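PDB 2NSA: trigger factor from Thermotoga maritima, which probably acts as a chaperone that keeps newly made proteins in an open conformation and as a peptidyl-prolyl cis-trans isomerase, and helps in protein export. Local coordinates for residues L37-E51 and K85-I98. Sequence-based numbering, arbitrary orientation.
Sequences LPEIVEIEISDRTLE and KERILDDIKRDRVI
With its CG1 set between the backbone N and the carbonyl carbon (chi1 68°), Val41 drives that methyl against Val97, whose CG2 it meets at 3.3 Å, and against the CB of Lys93; both contacts are tight. Lys93, with CG beside its backbone N (chi1 -70°) and extended beyond, passes its CG 3.4 Å from Ile43 CG1, the two side chains sliding past each other in opposite directions, and brings its CD close to Pro38 O. Lys93 NZ donates a hydrogen bond of 2.8 Å to a water, which donates to Pro38 O. Pro38 sits on the helix where its CG comes 3.6 Å from Asp90 O, and the same CG rests obliquely against the Arg94 guanidinium, 3.8 Å from NH2. That group is steered by Asp91, whose OD1 accepts from Arg94 NH1 at 2.6 Å through its anti lone pair, while Arg94 NE hydrogen-bonds to Leu34 O. A methionine in place of Arg94 would probably leave the Asp91 carboxylate without its cationic mate and Leu34 O without its donor. At the far end the Leu50 and Lys85 side chains cross at about a right angle, Leu50 CB lying 3.7 Å from Lys85 CG, and a second water links Lys85 NZ to Glu51 OE2. Ile45 and Leu50 meet Leu89 and Ile92 in between, and Leu37 continues the apolar surface to Leu156 of helix 140-160. The arrangement is an extended connection running obliquely along a long helix, against its direction, leading into helix 47-51, whose axis makes 107° with that of helix 85-98, within the all-helical C-terminal chaperone domain of trigger factor.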
loop_
_atom_site.group_PDB
_atom_site.type_symbol
_atom_site.label_atom_id
_atom_site.label_comp_id
_atom_site.label_asym_id
_atom_site.label_seq_id
_atom_site.Cartn_x
_atom_site.Cartn_y
_atom_site.Cartn_z
ATOM N N LEU A 37 -0.643 10.136 0.459
ATOM C CA LEU A 37 -1.095 9.991 -0.922
ATOM C C LEU A 37 -2.603 10.135 -1.161
ATOM O O LEU A 37 -3.016 10.769 -2.126
ATOM C CB LEU A 37 -0.598 8.659 -1.504
ATOM C CG LEU A 37 0.868 8.639 -1.958
ATOM C CD1 LEU A 37 1.260 7.236 -2.415
ATOM C CD2 LEU A 37 1.058 9.639 -3.099
ATOM N N PRO A 38 -3.449 9.561 -0.287
ATOM C CA PRO A 38 -4.899 9.680 -0.494
ATOM C C PRO A 38 -5.413 11.117 -0.601
ATOM O O PRO A 38 -6.463 11.367 -1.191
ATOM C CB PRO A 38 -5.486 8.966 0.726
ATOM C CG PRO A 38 -4.442 7.973 1.085
ATOM C CD PRO A 38 -3.155 8.751 0.906
ATOM N N GLU A 39 -4.668 12.057 -0.031
ATOM C CA GLU A 39 -5.068 13.462 -0.035
ATOM C C GLU A 39 -5.060 14.170 -1.387
ATOM O O GLU A 39 -5.726 15.193 -1.549
ATOM C CB GLU A 39 -4.190 14.241 0.944
ATOM C CG GLU A 39 -4.502 13.962 2.404
ATOM C CD GLU A 39 -3.512 14.616 3.351
ATOM O OE1 GLU A 39 -2.997 15.704 3.014
ATOM O OE2 GLU A 39 -3.260 14.046 4.436
ATOM N N ILE A 40 -4.330 13.631 -2.356
ATOM C CA ILE A 40 -4.238 14.272 -3.663
ATOM C C ILE A 40 -5.130 13.695 -4.753
ATOM O O ILE A 40 -4.895 13.926 -5.942
ATOM C CB ILE A 40 -2.784 14.272 -4.167
ATOM C CG1 ILE A 40 -2.308 12.839 -4.416
ATOM C CG2 ILE A 40 -1.891 14.945 -3.133
ATOM C CD1 ILE A 40 -0.950 12.756 -5.091
ATOM N N VAL A 41 -6.151 12.945 -4.356
ATOM C CA VAL A 41 -7.068 12.371 -5.329
ATOM C C VAL A 41 -8.494 12.352 -4.795
ATOM O O VAL A 41 -8.715 12.318 -3.586
ATOM C CB VAL A 41 -6.648 10.930 -5.721
ATOM C CG1 VAL A 41 -6.827 9.992 -4.543
ATOM C CG2 VAL A 41 -7.453 10.460 -6.920
ATOM N N GLU A 42 -9.457 12.391 -5.709
ATOM C CA GLU A 42 -10.864 12.363 -5.344
ATOM C C GLU A 42 -11.523 11.137 -5.964
ATOM O O GLU A 42 -11.298 10.821 -7.134
ATOM C CB GLU A 42 -11.572 13.628 -5.837
ATOM C CG GLU A 42 -11.453 13.852 -7.337
ATOM C CD GLU A 42 -12.358 14.961 -7.836
ATOM O OE1 GLU A 42 -13.595 14.809 -7.732
ATOM O OE2 GLU A 42 -11.831 15.982 -8.330
ATOM N N ILE A 43 -12.330 10.448 -5.165
ATOM C CA ILE A 43 -13.042 9.255 -5.610
ATOM C C ILE A 43 -14.537 9.499 -5.448
ATOM O O ILE A 43 -14.990 9.935 -4.389
ATOM C CB ILE A 43 -12.680 8.019 -4.748
ATOM C CG1 ILE A 43 -11.185 7.709 -4.851
ATOM C CG2 ILE A 43 -13.520 6.821 -5.183
ATOM C CD1 ILE A 43 -10.766 7.058 -6.151
ATOM N N GLU A 44 -15.300 9.218 -6.496
ATOM C CA GLU A 44 -16.745 9.386 -6.446
ATOM C C GLU A 44 -17.379 7.999 -6.334
ATOM O O GLU A 44 -17.634 7.340 -7.338
ATOM C CB GLU A 44 -17.231 10.113 -7.704
ATOM C CG GLU A 44 -16.749 9.511 -9.017
ATOM C CD GLU A 44 -17.030 10.410 -10.214
ATOM O OE1 GLU A 44 -17.987 11.214 -10.148
ATOM O OE2 GLU A 44 -16.298 10.308 -11.223
ATOM N N ILE A 45 -17.619 7.559 -5.102
ATOM C CA ILE A 45 -18.202 6.244 -4.848
ATOM C C ILE A 45 -19.344 6.361 -3.833
ATOM O O ILE A 45 -19.329 7.242 -2.973
ATOM C CB ILE A 45 -17.110 5.263 -4.331
ATOM C CG1 ILE A 45 -17.587 3.820 -4.460
ATOM C CG2 ILE A 45 -16.754 5.574 -2.886
ATOM C CD1 ILE A 45 -16.474 2.804 -4.247
ATOM N N SER A 46 -20.333 5.478 -3.933
ATOM C CA SER A 46 -21.480 5.528 -3.029
ATOM C C SER A 46 -21.138 5.112 -1.606
ATOM O O SER A 46 -20.232 4.306 -1.378
ATOM C CB SER A 46 -22.616 4.635 -3.545
ATOM O OG SER A 46 -22.351 3.256 -3.310
ATOM N N ASP A 47 -21.864 5.679 -0.648
ATOM C CA ASP A 47 -21.660 5.314 0.744
ATOM C C ASP A 47 -22.048 3.848 0.880
ATOM O O ASP A 47 -21.453 3.108 1.668
ATOM C CB ASP A 47 -22.536 6.161 1.673
ATOM C CG ASP A 47 -22.154 7.628 1.664
ATOM O OD1 ASP A 47 -20.946 7.937 1.571
ATOM O OD2 ASP A 47 -23.064 8.482 1.767
ATOM N N ARG A 48 -23.040 3.418 0.103
ATOM C CA ARG A 48 -23.472 2.031 0.171
ATOM C C ARG A 48 -22.320 1.084 -0.170
ATOM O O ARG A 48 -22.123 0.068 0.504
ATOM C CB ARG A 48 -24.665 1.774 -0.761
ATOM C CG ARG A 48 -25.200 0.338 -0.709
ATOM C CD ARG A 48 -25.548 -0.106 0.710
ATOM N NE ARG A 48 -25.782 -1.550 0.775
ATOM C CZ ARG A 48 -25.584 -2.291 1.862
ATOM N NH1 ARG A 48 -25.149 -1.729 2.982
ATOM N NH2 ARG A 48 -25.799 -3.600 1.817
ATOM N N THR A 49 -21.547 1.413 -1.203
ATOM C CA THR A 49 -20.419 0.562 -1.579
ATOM C C THR A 49 -19.449 0.440 -0.407
ATOM O O THR A 49 -18.937 -0.648 -0.114
ATOM C CB THR A 49 -19.648 1.139 -2.785
ATOM O OG1 THR A 49 -20.500 1.139 -3.937
ATOM C CG2 THR A 49 -18.412 0.294 -3.079
ATOM N N LEU A 50 -19.195 1.561 0.257
ATOM C CA LEU A 50 -18.290 1.569 1.402
ATOM C C LEU A 50 -18.860 0.737 2.554
ATOM O O LEU A 50 -18.115 0.013 3.220
ATOM C CB LEU A 50 -18.010 3.011 1.839
ATOM C CG LEU A 50 -17.282 3.831 0.756
ATOM C CD1 LEU A 50 -17.073 5.269 1.222
ATOM C CD2 LEU A 50 -15.943 3.186 0.438
ATOM N N GLU A 51 -20.168 0.826 2.793
ATOM C CA GLU A 51 -20.777 0.026 3.860
ATOM C C GLU A 51 -20.540 -1.450 3.569
ATOM O O GLU A 51 -20.220 -2.229 4.464
ATOM C CB GLU A 51 -22.289 0.258 3.950
ATOM C CG GLU A 51 -22.680 1.660 4.315
ATOM C CD GLU A 51 -24.179 1.834 4.432
ATOM O OE1 GLU A 51 -24.929 1.080 3.768
ATOM O OE2 GLU A 51 -24.611 2.739 5.180
ATOM N N LYS A 85 -14.372 2.528 7.586
ATOM C CA LYS A 85 -14.869 3.063 6.323
ATOM C C LYS A 85 -13.885 4.088 5.774
ATOM O O LYS A 85 -13.588 4.101 4.577
ATOM C CB LYS A 85 -16.240 3.722 6.500
ATOM C CG LYS A 85 -16.838 4.205 5.178
ATOM C CD LYS A 85 -18.137 4.983 5.371
ATOM C CE LYS A 85 -19.247 4.117 5.954
ATOM N NZ LYS A 85 -20.500 4.924 6.077
ATOM N N GLU A 86 -13.374 4.949 6.648
ATOM C CA GLU A 86 -12.436 5.969 6.198
ATOM C C GLU A 86 -11.123 5.332 5.749
ATOM O O GLU A 86 -10.510 5.786 4.779
ATOM C CB GLU A 86 -12.187 6.996 7.307
ATOM C CG GLU A 86 -12.431 8.443 6.868
ATOM C CD GLU A 86 -13.834 8.670 6.298
ATOM O OE1 GLU A 86 -14.828 8.376 6.997
ATOM O OE2 GLU A 86 -13.942 9.149 5.151
ATOM N N ARG A 87 -10.697 4.280 6.445
ATOM C CA ARG A 87 -9.461 3.582 6.088
ATOM C C ARG A 87 -9.614 2.923 4.724
ATOM O O ARG A 87 -8.694 2.947 3.902
ATOM C CB ARG A 87 -9.119 2.513 7.131
ATOM C CG ARG A 87 -8.696 3.079 8.481
ATOM C CD ARG A 87 -8.085 1.999 9.361
ATOM N NE ARG A 87 -7.589 2.527 10.632
ATOM C CZ ARG A 87 -6.849 1.830 11.490
ATOM N NH1 ARG A 87 -6.518 0.575 11.216
ATOM N NH2 ARG A 87 -6.435 2.388 12.621
ATOM N N ILE A 88 -10.781 2.332 4.488
ATOM C CA ILE A 88 -11.043 1.672 3.214
ATOM C C ILE A 88 -11.089 2.688 2.086
ATOM O O ILE A 88 -10.540 2.445 1.006
ATOM C CB ILE A 88 -12.360 0.872 3.256
ATOM C CG1 ILE A 88 -12.155 -0.372 4.132
ATOM C CG2 ILE A 88 -12.786 0.455 1.849
ATOM C CD1 ILE A 88 -13.420 -1.154 4.414
ATOM N N LEU A 89 -11.741 3.823 2.327
ATOM C CA LEU A 89 -11.802 4.854 1.298
ATOM C C LEU A 89 -10.385 5.329 1.006
ATOM O O LEU A 89 -10.025 5.558 -0.153
ATOM C CB LEU A 89 -12.667 6.035 1.753
ATOM C CG LEU A 89 -12.759 7.236 0.809
ATOM C CD1 LEU A 89 -13.223 6.810 -0.571
ATOM C CD2 LEU A 89 -13.721 8.249 1.412
ATOM N N ASP A 90 -9.577 5.479 2.051
ATOM C CA ASP A 90 -8.200 5.922 1.836
ATOM C C ASP A 90 -7.415 4.890 1.022
ATOM O O ASP A 90 -6.589 5.267 0.194
ATOM C CB ASP A 90 -7.492 6.198 3.166
ATOM C CG ASP A 90 -7.827 7.570 3.734
ATOM O OD1 ASP A 90 -8.307 8.441 2.974
ATOM O OD2 ASP A 90 -7.595 7.786 4.941
ATOM N N ASP A 91 -7.673 3.598 1.244
ATOM C CA ASP A 91 -6.971 2.558 0.491
ATOM C C ASP A 91 -7.356 2.638 -0.986
ATOM O O ASP A 91 -6.510 2.485 -1.874
ATOM C CB ASP A 91 -7.309 1.141 0.982
ATOM C CG ASP A 91 -6.756 0.832 2.362
ATOM O OD1 ASP A 91 -5.764 1.462 2.779
ATOM O OD2 ASP A 91 -7.315 -0.071 3.025
ATOM N N ILE A 92 -8.644 2.842 -1.244
ATOM C CA ILE A 92 -9.135 2.943 -2.614
ATOM C C ILE A 92 -8.468 4.129 -3.306
ATOM O O ILE A 92 -8.034 4.024 -4.461
ATOM C CB ILE A 92 -10.671 3.106 -2.640
ATOM C CG1 ILE A 92 -11.319 1.807 -2.157
ATOM C CG2 ILE A 92 -11.158 3.389 -4.062
ATOM C CD1 ILE A 92 -12.845 1.902 -2.015
ATOM N N LYS A 93 -8.392 5.257 -2.605
ATOM C CA LYS A 93 -7.747 6.443 -3.161
ATOM C C LYS A 93 -6.264 6.186 -3.405
ATOM O O LYS A 93 -5.729 6.517 -4.470
ATOM C CB LYS A 93 -7.893 7.630 -2.208
ATOM C CG LYS A 93 -9.303 8.166 -2.114
ATOM C CD LYS A 93 -9.370 9.298 -1.105
ATOM C CE LYS A 93 -10.757 9.873 -1.004
ATOM N NZ LYS A 93 -10.812 10.947 0.028
ATOM N N ARG A 94 -5.610 5.590 -2.414
ATOM C CA ARG A 94 -4.190 5.298 -2.499
ATOM C C ARG A 94 -3.881 4.393 -3.685
ATOM O O ARG A 94 -2.945 4.652 -4.452
ATOM C CB ARG A 94 -3.709 4.633 -1.206
ATOM C CG ARG A 94 -2.201 4.650 -1.035
ATOM C CD ARG A 94 -1.753 4.043 0.291
ATOM N NE ARG A 94 -2.346 4.697 1.454
ATOM C CZ ARG A 94 -3.385 4.218 2.132
ATOM N NH1 ARG A 94 -3.948 3.079 1.761
ATOM N NH2 ARG A 94 -3.849 4.868 3.196
ATOM N N ASP A 95 -4.655 3.324 -3.844
ATOM C CA ASP A 95 -4.399 2.422 -4.955
ATOM C C ASP A 95 -4.609 3.102 -6.307
ATOM O O ASP A 95 -3.872 2.834 -7.254
ATOM C CB ASP A 95 -5.241 1.149 -4.827
ATOM C CG ASP A 95 -4.782 0.270 -3.672
ATOM O OD1 ASP A 95 -3.678 0.515 -3.142
ATOM O OD2 ASP A 95 -5.520 -0.671 -3.297
ATOM N N ARG A 96 -5.598 3.986 -6.405
ATOM C CA ARG A 96 -5.820 4.699 -7.659
ATOM C C ARG A 96 -4.612 5.602 -7.953
ATOM O O ARG A 96 -4.106 5.631 -9.086
ATOM C CB ARG A 96 -7.091 5.548 -7.577
ATOM C CG ARG A 96 -7.268 6.512 -8.752
ATOM C CD ARG A 96 -7.409 5.798 -10.083
ATOM N NE ARG A 96 -7.703 6.772 -11.139
ATOM C CZ ARG A 96 -7.596 6.536 -12.443
ATOM N NH1 ARG A 96 -7.199 5.348 -12.881
ATOM N NH2 ARG A 96 -7.879 7.497 -13.311
ATOM N N VAL A 97 -4.145 6.333 -6.943
ATOM C CA VAL A 97 -2.994 7.228 -7.120
ATOM C C VAL A 97 -1.754 6.450 -7.561
ATOM O O VAL A 97 -1.029 6.873 -8.471
ATOM C CB VAL A 97 -2.659 7.995 -5.813
ATOM C CG1 VAL A 97 -1.403 8.849 -6.012
ATOM C CG2 VAL A 97 -3.826 8.872 -5.422
ATOM N N ILE A 98 -1.517 5.308 -6.925
ATOM C CA ILE A 98 -0.354 4.485 -7.250
ATOM C C ILE A 98 -0.443 3.951 -8.672
ATOM O O ILE A 98 0.539 3.990 -9.433
ATOM C CB ILE A 98 -0.209 3.318 -6.240
ATOM C CG1 ILE A 98 0.200 3.889 -4.880
ATOM C CG2 ILE A 98 0.828 2.308 -6.724
ATOM C CD1 ILE A 98 -0.033 2.967 -3.712
HETATM O O HOH W 1 -8.836 12.772 -0.730
HETATM O O HOH W 2 -23.002 4.046 6.761
#